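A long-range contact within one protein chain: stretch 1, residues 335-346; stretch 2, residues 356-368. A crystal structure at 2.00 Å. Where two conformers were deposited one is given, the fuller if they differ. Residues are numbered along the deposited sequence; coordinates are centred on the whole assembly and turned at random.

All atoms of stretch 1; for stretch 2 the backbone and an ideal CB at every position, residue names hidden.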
ATOM      1  N   GLU A 335       1.833  -0.053  17.531  1.00 38.98           N
ATOM      2  CA  GLU A 335       3.285  -0.138  17.425  1.00 37.84           C
ATOM      3  C   GLU A 335       3.689  -0.854  16.125  1.00 34.99           C
ATOM      4  O   GLU A 335       2.935  -1.667  15.617  1.00 33.20           O
ATOM      5  CB  GLU A 335       3.864  -0.869  18.649  1.00 38.87           C
ATOM      6  CG  GLU A 335       3.717  -0.080  19.954  1.00 42.48           C
ATOM      7  CD  GLU A 335       4.362  -0.759  21.165  1.00 46.24           C
ATOM      8  OE1 GLU A 335       5.225  -1.667  21.007  1.00 46.88           O
ATOM      9  OE2 GLU A 335       4.001  -0.371  22.291  1.00 48.06           O
ATOM     10  N   PRO A 336       4.885  -0.553  15.593  1.00 34.06           N
ATOM     11  CA  PRO A 336       5.339  -1.241  14.367  1.00 32.17           C
ATOM     12  C   PRO A 336       5.398  -2.773  14.527  1.00 30.78           C
ATOM     13  O   PRO A 336       5.745  -3.271  15.602  1.00 30.80           O
ATOM     14  CB  PRO A 336       6.761  -0.707  14.156  1.00 32.63           C
ATOM     15  CG  PRO A 336       6.867   0.537  15.011  1.00 35.21           C
ATOM     16  CD  PRO A 336       5.903   0.367  16.145  1.00 35.18           C
ATOM     17  N   ILE A 337       5.060  -3.495  13.462  1.00 28.84           N
ATOM     18  CA  ILE A 337       5.212  -4.953  13.394  1.00 28.00           C
ATOM     19  C   ILE A 337       6.600  -5.419  13.885  1.00 28.63           C
ATOM     20  O   ILE A 337       7.625  -4.831  13.519  1.00 28.72           O
ATOM     21  CB  ILE A 337       4.915  -5.452  11.934  1.00 26.89           C
ATOM     22  CG1 ILE A 337       4.862  -6.981  11.847  1.00 25.69           C
ATOM     23  CG2 ILE A 337       5.918  -4.841  10.879  1.00 27.19           C
ATOM     24  CD1 ILE A 337       4.397  -7.481  10.432  1.00 24.63           C
ATOM     25  N   CYS A 338       6.621  -6.437  14.751  1.00 28.66           N
ATOM     26  CA  CYS A 338       7.869  -7.020  15.248  1.00 29.59           C
ATOM     27  C   CYS A 338       8.600  -7.712  14.111  1.00 28.39           C
ATOM     28  O   CYS A 338       7.968  -8.357  13.286  1.00 26.76           O
ATOM     29  CB  CYS A 338       7.595  -8.068  16.332  1.00 29.75           C
ATOM     30  SG  CYS A 338       7.014  -7.383  17.873  1.00 36.15           S
ATOM     31  N   LYS A 339       9.921  -7.603  14.086  1.00 28.99           N
ATOM     32  CA  LYS A 339      10.702  -8.261  13.033  1.00 29.76           C
ATOM     33  C   LYS A 339      11.771  -9.239  13.535  1.00 30.21           C
ATOM     34  O   LYS A 339      12.243 -10.078  12.769  1.00 31.20           O
ATOM     35  CB  LYS A 339      11.336  -7.229  12.095  1.00 30.15           C
ATOM     36  CG  LYS A 339      12.554  -6.507  12.650  1.00 31.50           C
ATOM     37  CD  LYS A 339      13.347  -5.903  11.490  1.00 33.08           C
ATOM     38  CE  LYS A 339      14.674  -5.332  11.936  1.00 32.87           C
ATOM     39  NZ  LYS A 339      15.617  -6.445  12.224  1.00 39.62           N
ATOM     40  N   ASP A 340      12.148  -9.154  14.802  1.00 30.53           N
ATOM     41  CA  ASP A 340      13.193 -10.000  15.390  0.50 31.58           C
ATOM     42  C   ASP A 340      12.603 -11.030  16.360  1.00 31.66           C
ATOM     43  O   ASP A 340      11.628 -10.714  17.058  1.00 31.47           O
ATOM     44  CB  ASP A 340      14.182  -9.117  16.156  0.50 32.59           C
ATOM     45  CG  ASP A 340      14.946  -8.168  15.253  0.50 34.08           C
ATOM     46  OD1 ASP A 340      15.032  -8.429  14.032  0.50 33.18           O
ATOM     47  OD2 ASP A 340      15.477  -7.161  15.775  0.50 36.28           O
ATOM     48  N   ASN A 341      13.202 -12.218  16.435  1.00 31.20           N
ATOM     49  CA  ASN A 341      12.753 -13.246  17.378  1.00 30.93           C
ATOM     50  C   ASN A 341      12.655 -12.721  18.812  1.00 32.03           C
ATOM     51  O   ASN A 341      11.603 -12.864  19.474  1.00 31.19           O
ATOM     52  CB  ASN A 341      13.658 -14.481  17.306  1.00 30.98           C
ATOM     53  CG  ASN A 341      13.587 -15.189  15.955  1.00 29.78           C
ATOM     54  OD1 ASN A 341      12.533 -15.260  15.333  1.00 30.07           O
ATOM     55  ND2 ASN A 341      14.714 -15.721  15.504  1.00 30.64           N
ATOM     56  N   GLU A 342      13.735 -12.099  19.293  1.00 32.95           N
ATOM     57  CA  GLU A 342      13.779 -11.611  20.675  1.00 35.30           C
ATOM     58  C   GLU A 342      12.686 -10.584  20.957  1.00 35.04           C
ATOM     59  O   GLU A 342      12.060 -10.618  22.011  1.00 35.35           O
ATOM     60  CB  GLU A 342      15.130 -10.990  20.999  1.00 36.52           C
ATOM     61  CG  GLU A 342      16.217 -11.989  21.239  1.00 40.52           C
ATOM     62  CD  GLU A 342      17.603 -11.382  21.079  1.00 44.64           C
ATOM     63  OE1 GLU A 342      18.024 -11.156  19.926  1.00 45.80           O
ATOM     64  OE2 GLU A 342      18.273 -11.150  22.106  1.00 47.83           O
ATOM     65  N   GLU A 343      12.495  -9.674  20.001  1.00 34.68           N
ATOM     66  CA  GLU A 343      11.496  -8.612  20.053  1.00 35.19           C
ATOM     67  C   GLU A 343      10.097  -9.215  20.170  1.00 34.64           C
ATOM     68  O   GLU A 343       9.302  -8.808  21.033  1.00 35.13           O
ATOM     69  CB  GLU A 343      11.622  -7.746  18.781  1.00 35.14           C
ATOM     70  CG  GLU A 343      10.589  -6.647  18.609  1.00 37.00           C
ATOM     71  CD  GLU A 343      10.714  -5.879  17.276  1.00 40.20           C
ATOM     72  OE1 GLU A 343      11.304  -6.393  16.278  1.00 36.09           O
ATOM     73  OE2 GLU A 343      10.183  -4.747  17.238  1.00 41.52           O
ATOM     74  N   ALA A 344       9.816 -10.204  19.321  1.00 33.32           N
ATOM     75  CA  ALA A 344       8.506 -10.854  19.297  1.00 32.83           C
ATOM     76  C   ALA A 344       8.183 -11.572  20.616  1.00 33.49           C
ATOM     77  O   ALA A 344       7.100 -11.407  21.174  1.00 33.19           O
ATOM     78  CB  ALA A 344       8.409 -11.816  18.120  1.00 31.65           C
ATOM     79  N   LEU A 345       9.134 -12.346  21.119  1.00 34.22           N
ATOM     80  CA  LEU A 345       8.938 -13.085  22.368  1.00 35.52           C
ATOM     81  C   LEU A 345       8.690 -12.167  23.567  1.00 36.95           C
ATOM     82  O   LEU A 345       7.934 -12.510  24.483  1.00 38.27           O
ATOM     83  CB  LEU A 345      10.143 -13.987  22.632  1.00 35.93           C
ATOM     84  CG  LEU A 345      10.309 -15.214  21.729  1.00 36.73           C
ATOM     85  CD1 LEU A 345      11.745 -15.711  21.845  1.00 37.62           C
ATOM     86  CD2 LEU A 345       9.321 -16.334  22.110  1.00 35.57           C
ATOM     87  N   GLU A 346       9.326 -11.002  23.564  1.00 37.14           N
ATOM     88  CA  GLU A 346       9.138 -10.032  24.636  1.00 38.87           C
ATOM     89  C   GLU A 346       7.838  -9.232  24.466  1.00 38.15           C
ATOM     90  O   GLU A 346       7.035  -9.173  25.388  1.00 38.57           O
ATOM     91  CB  GLU A 346      10.362  -9.114  24.762  1.00 39.90           C
ATOM     92  CG  GLU A 346      10.332  -8.103  25.919  1.00 44.88           C
ATOM     93  CD  GLU A 346      10.191  -8.741  27.306  1.00 50.65           C
ATOM     94  OE1 GLU A 346       9.516  -8.127  28.166  1.00 53.24           O
ATOM     95  OE2 GLU A 346      10.752  -9.841  27.551  1.00 53.29           O
ATOM     96  N   UNK A 356       6.215 -19.514  16.156  1.00 30.11           N
ATOM     97  CA  UNK A 356       6.983 -20.164  15.107  1.00 29.49           C
ATOM     98  C   UNK A 356       8.057 -19.194  14.630  1.00 28.84           C
ATOM     99  O   UNK A 356       7.797 -18.290  13.811  1.00 27.94           O
ATOM    100  CB  UNK A 356       6.083 -20.606  13.951  1.00 29.49           C
ATOM    101  N   UNK A 357       9.254 -19.394  15.168  1.00 28.63           N
ATOM    102  CA  UNK A 357      10.426 -18.582  14.869  1.00 28.57           C
ATOM    103  C   UNK A 357      11.201 -19.149  13.671  1.00 27.95           C
ATOM    104  O   UNK A 357      10.929 -20.258  13.224  1.00 27.72           O
ATOM    105  CB  UNK A 357      11.335 -18.498  16.097  1.00 28.57           C
ATOM    106  N   UNK A 358      12.166 -18.377  13.154  1.00 27.12           N
ATOM    107  CA  UNK A 358      13.194 -18.929  12.280  1.00 26.65           C
ATOM    108  C   UNK A 358      14.478 -18.113  12.401  1.00 27.40           C
ATOM    109  O   UNK A 358      14.468 -17.011  12.962  1.00 27.82           O
ATOM    110  CB  UNK A 358      12.711 -18.957  10.828  1.00 26.65           C
ATOM    111  N   UNK A 359      15.586 -18.642  11.887  1.00 27.35           N
ATOM    112  CA  UNK A 359      16.859 -17.959  12.058  1.00 28.30           C
ATOM    113  C   UNK A 359      17.337 -17.220  10.812  1.00 28.23           C
ATOM    114  O   UNK A 359      18.517 -16.966  10.686  1.00 29.89           O
ATOM    115  CB  UNK A 359      17.924 -18.972  12.483  1.00 28.30           C
ATOM    116  N   UNK A 360      16.434 -16.866   9.894  1.00 28.01           N
ATOM    117  CA  UNK A 360      16.809 -15.983   8.778  1.00 28.69           C
ATOM    118  C   UNK A 360      16.477 -14.544   9.171  1.00 28.76           C
ATOM    119  O   UNK A 360      15.299 -14.192   9.314  1.00 28.63           O
ATOM    120  CB  UNK A 360      16.087 -16.377   7.488  1.00 28.69           C
ATOM    121  N   UNK A 361      17.501 -13.715   9.349  1.00 29.78           N
ATOM    122  CA  UNK A 361      17.280 -12.301   9.719  1.00 30.28           C
ATOM    123  C   UNK A 361      16.349 -11.575   8.762  1.00 29.01           C
ATOM    124  O   UNK A 361      16.439 -11.735   7.543  1.00 28.03           O
ATOM    125  CB  UNK A 361      18.617 -11.559   9.774  1.00 30.28           C
ATOM    126  N   UNK A 362      15.425 -10.805   9.328  1.00 27.92           N
ATOM    127  CA  UNK A 362      14.626  -9.872   8.537  1.00 27.16           C
ATOM    128  C   UNK A 362      15.366  -8.553   8.668  1.00 28.04           C
ATOM    129  O   UNK A 362      15.529  -8.038   9.779  1.00 28.66           O
ATOM    130  CB  UNK A 362      13.173  -9.780   9.007  1.00 27.16           C
ATOM    131  N   UNK A 363      15.855  -8.040   7.541  1.00 27.02           N
ATOM    132  CA  UNK A 363      16.580  -6.783   7.531  1.00 26.90           C
ATOM    133  C   UNK A 363      15.622  -5.599   7.506  1.00 26.32           C
ATOM    134  O   UNK A 363      15.792  -4.637   8.254  1.00 25.75           O
ATOM    135  CB  UNK A 363      17.526  -6.725   6.330  1.00 26.90           C
ATOM    136  N   UNK A 364      14.625  -5.682   6.630  1.00 24.91           N
ATOM    137  CA  UNK A 364      13.677  -4.606   6.435  1.00 25.01           C
ATOM    138  C   UNK A 364      12.272  -5.128   6.677  1.00 23.60           C
ATOM    139  O   UNK A 364      11.731  -5.868   5.857  1.00 23.55           O
ATOM    140  CB  UNK A 364      13.805  -4.009   5.032  1.00 25.01           C
ATOM    141  N   UNK A 365      11.670  -4.756   7.800  1.00 24.02           N
ATOM    142  CA  UNK A 365      10.318  -5.254   8.084  1.00 23.45           C
ATOM    143  C   UNK A 365       9.349  -4.576   7.117  1.00 23.13           C
ATOM    144  O   UNK A 365       9.638  -3.477   6.615  1.00 22.05           O
ATOM    145  CB  UNK A 365       9.918  -4.990   9.537  1.00 23.45           C
ATOM    146  N   UNK A 366       8.214  -5.229   6.835  1.00 22.94           N
ATOM    147  CA  UNK A 366       7.237  -4.694   5.891  1.00 22.44           C
ATOM    148  C   UNK A 366       5.882  -5.371   6.088  1.00 22.53           C
ATOM    149  O   UNK A 366       5.795  -6.586   6.152  1.00 23.00           O
ATOM    150  CB  UNK A 366       7.722  -4.880   4.452  1.00 22.44           C
ATOM    151  N   UNK A 367       4.826  -4.575   6.219  1.00 22.28           N
ATOM    152  CA  UNK A 367       3.485  -5.127   6.411  1.00 23.05           C
ATOM    153  C   UNK A 367       2.907  -5.763   5.153  1.00 22.24           C
ATOM    154  O   UNK A 367       3.377  -5.502   4.051  1.00 22.57           O
ATOM    155  CB  UNK A 367       2.541  -4.027   6.899  1.00 23.05           C
ATOM    156  N   UNK A 368       1.861  -6.562   5.317  1.00 21.66           N
ATOM    157  CA  UNK A 368       1.086  -7.029   4.169  1.00 21.82           C
ATOM    158  C   UNK A 368       0.444  -5.846   3.449  1.00 20.82           C
ATOM    159  O   UNK A 368       0.043  -4.866   4.088  1.00 21.11           O
ATOM    160  CB  UNK A 368       0.016  -8.029   4.611  1.00 21.82           C
TER

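Position 356 lies on a strand that runs nearly antiparallel to helix 341-346, and its CB points away from stretch 1. Nothing in view limits the choice; the residue is Leu 356.

At 357 the CB points toward the helix, and its ideal position lies 3.5 Å from Asn 341 OD1, with the side chain of Leu 345 further along. Leu 345 favours a medium-sized apolar residue, such as leucine, isoleucine, valine or methionine, though a small donor such as serine or threonine could also be considered beside Asn 341 OD1. It is Leu 357, whose CD2 packs 4.2 Å from Leu 345 CD1, while its CG lies 3.3 Å from Asn 341 OD1.

Positions 358 and 359 turn their CB atoms away, so stretch 1 says little about their identity. At 358 the backbone does the work: Asn 341 ND2 donates to the carbonyl O of 358 at 2.9 Å, a nearly straight bond available to almost any residue. The deposited residues are Asn 358, whose OD1 accepts from the backbone N of 360, and Asn 359. Positions 360, pointing away, and 361, pointing sideways, are likewise unconstrained; they hold Arg 360 and Asp 361.

At 362 the CB points toward stretch 1, 3.9 Å from Lys 339 O. The backbone is extended, and the aliphatic part of Lys 339 is close by, so valine, isoleucine or leucine would all be reasonable. Ile 362 brings CG2 to 4.2 Å from Lys 339 CB. Its O accepts from Lys 339 NZ at 2.9 Å, and water 2 links its N to Lys 339 O.

Positions 363 and 364 point away and are occupied by Val 363 and Asn 364.

At 365 the CB points toward stretch 1, 3.7 Å from Lys 339 CB and 4.2 Å from Ile 337 CG2, and beyond it lie the carbonyl O of Ile 337 and the carboxylate of Glu 343. A long side chain with an aliphatic stem and a cationic end fits best, arginine or lysine. Arg 365 places CD 3.7 Å from Ile 337 CG2; NH1 donates to Ile 337 O at 2.8 Å and forms a salt bridge with Glu 343 OE2 at 3.6 Å. Lys 339 CG covers one face of the guanidinium.

Position 366 points away and is Ile 366. At 367 the CB points sideways, 5.3 Å from Ile 337 CD1, which admits many residues; Asp 367 uses OD2 to accept from water 1, which in turn accepts from Ile 337 N. At 368 the CB points sideways with stretch 1 out of reach, so nothing is preferred; the residue is Asp 368.

Stretch 2 356-368: LLNNRDIVNRIDD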
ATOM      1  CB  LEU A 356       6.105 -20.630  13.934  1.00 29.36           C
ATOM      2  CG  LEU A 356       6.835 -21.478  12.879  1.00 28.46           C
ATOM      3  CD1 LEU A 356       7.214 -22.859  13.431  1.00 28.90           C
ATOM      4  CD2 LEU A 356       6.011 -21.618  11.589  1.00 29.29           C
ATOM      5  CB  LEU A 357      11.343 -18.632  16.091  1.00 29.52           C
ATOM      6  CG  LEU A 357      11.285 -17.663  17.276  1.00 32.00           C
ATOM      7  CD1 LEU A 357       9.940 -16.954  17.507  1.00 28.49           C
ATOM      8  CD2 LEU A 357      11.783 -18.341  18.527  1.00 31.57           C
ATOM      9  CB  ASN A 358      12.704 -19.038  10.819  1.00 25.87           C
ATOM     10  CG  ASN A 358      12.582 -17.699  10.128  1.00 25.54           C
ATOM     11  OD1 ASN A 358      13.574 -16.962   9.972  1.00 25.78           O
ATOM     12  ND2 ASN A 358      11.371 -17.384   9.667  1.00 25.15           N
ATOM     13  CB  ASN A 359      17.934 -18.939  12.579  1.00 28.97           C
ATOM     14  CG  ASN A 359      18.165 -20.107  11.633  1.00 28.86           C
ATOM     15  OD1 ASN A 359      17.402 -20.321  10.681  1.00 28.71           O
ATOM     16  ND2 ASN A 359      19.225 -20.851  11.870  1.00 27.31           N
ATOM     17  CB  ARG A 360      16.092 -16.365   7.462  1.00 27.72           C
ATOM     18  CG  ARG A 360      16.519 -15.503   6.235  1.00 29.46           C
ATOM     19  CD  ARG A 360      15.823 -15.913   4.919  1.00 29.51           C
ATOM     20  NE  ARG A 360      14.358 -15.888   5.037  1.00 30.98           N
ATOM     21  CZ  ARG A 360      13.526 -16.581   4.261  1.00 30.96           C
ATOM     22  NH1 ARG A 360      14.001 -17.349   3.295  1.00 32.65           N
ATOM     23  NH2 ARG A 360      12.212 -16.507   4.443  1.00 30.87           N
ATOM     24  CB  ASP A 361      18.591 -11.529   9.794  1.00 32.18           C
ATOM     25  CG  ASP A 361      19.427 -11.908  11.003  1.00 37.24           C
ATOM     26  OD1 ASP A 361      20.516 -11.317  11.146  1.00 41.98           O
ATOM     27  OD2 ASP A 361      19.006 -12.780  11.815  1.00 40.14           O
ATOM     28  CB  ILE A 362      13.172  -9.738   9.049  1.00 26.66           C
ATOM     29  CG1 ILE A 362      12.427 -11.070   8.884  1.00 24.67           C
ATOM     30  CG2 ILE A 362      12.422  -8.562   8.311  1.00 24.76           C
ATOM     31  CD1 ILE A 362      11.052 -11.126   9.624  1.00 25.32           C
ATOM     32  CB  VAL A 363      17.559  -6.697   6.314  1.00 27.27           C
ATOM     33  CG1 VAL A 363      18.294  -5.367   6.323  1.00 27.35           C
ATOM     34  CG2 VAL A 363      18.563  -7.899   6.368  1.00 27.65           C
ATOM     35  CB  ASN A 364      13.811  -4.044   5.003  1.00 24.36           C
ATOM     36  CG  ASN A 364      15.248  -3.613   4.677  1.00 27.27           C
ATOM     37  OD1 ASN A 364      15.891  -4.167   3.771  1.00 30.18           O
ATOM     38  ND2 ASN A 364      15.766  -2.653   5.436  1.00 23.53           N
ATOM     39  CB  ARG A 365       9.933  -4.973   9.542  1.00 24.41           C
ATOM     40  CG  ARG A 365       9.315  -3.590   9.766  1.00 25.36           C
ATOM     41  CD  ARG A 365       9.271  -3.304  11.230  1.00 28.89           C
ATOM     42  NE  ARG A 365      10.583  -2.935  11.753  1.00 30.74           N
ATOM     43  CZ  ARG A 365      10.911  -3.010  13.035  1.00 35.70           C
ATOM     44  NH1 ARG A 365      10.027  -3.465  13.925  1.00 36.96           N
ATOM     45  NH2 ARG A 365      12.127  -2.661  13.426  1.00 36.48           N
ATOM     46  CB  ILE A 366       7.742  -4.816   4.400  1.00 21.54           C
ATOM     47  CG1 ILE A 366       6.755  -4.195   3.407  1.00 20.34           C
ATOM     48  CG2 ILE A 366       8.062  -6.284   4.025  1.00 22.40           C
ATOM     49  CD1 ILE A 366       7.399  -3.843   2.004  1.00 18.67           C
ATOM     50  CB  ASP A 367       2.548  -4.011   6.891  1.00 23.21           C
ATOM     51  CG  ASP A 367       2.725  -3.717   8.362  1.00 25.41           C
ATOM     52  OD1 ASP A 367       2.406  -4.598   9.188  1.00 25.78           O
ATOM     53  OD2 ASP A 367       3.212  -2.617   8.691  1.00 29.49           O
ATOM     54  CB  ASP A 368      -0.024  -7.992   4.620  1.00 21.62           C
ATOM     55  CG  ASP A 368       0.517  -9.239   5.294  1.00 25.18           C
ATOM     56  OD1 ASP A 368       1.700  -9.607   5.050  1.00 27.11           O
ATOM     57  OD2 ASP A 368      -0.247  -9.839   6.095  1.00 27.45           O
TER
HETATM   58  O   HOH W   1       3.627  -2.134  11.575  1.00 29.87           O
HETATM   59  O   HOH W   2      14.725 -10.888  12.128  1.00 25.09           O
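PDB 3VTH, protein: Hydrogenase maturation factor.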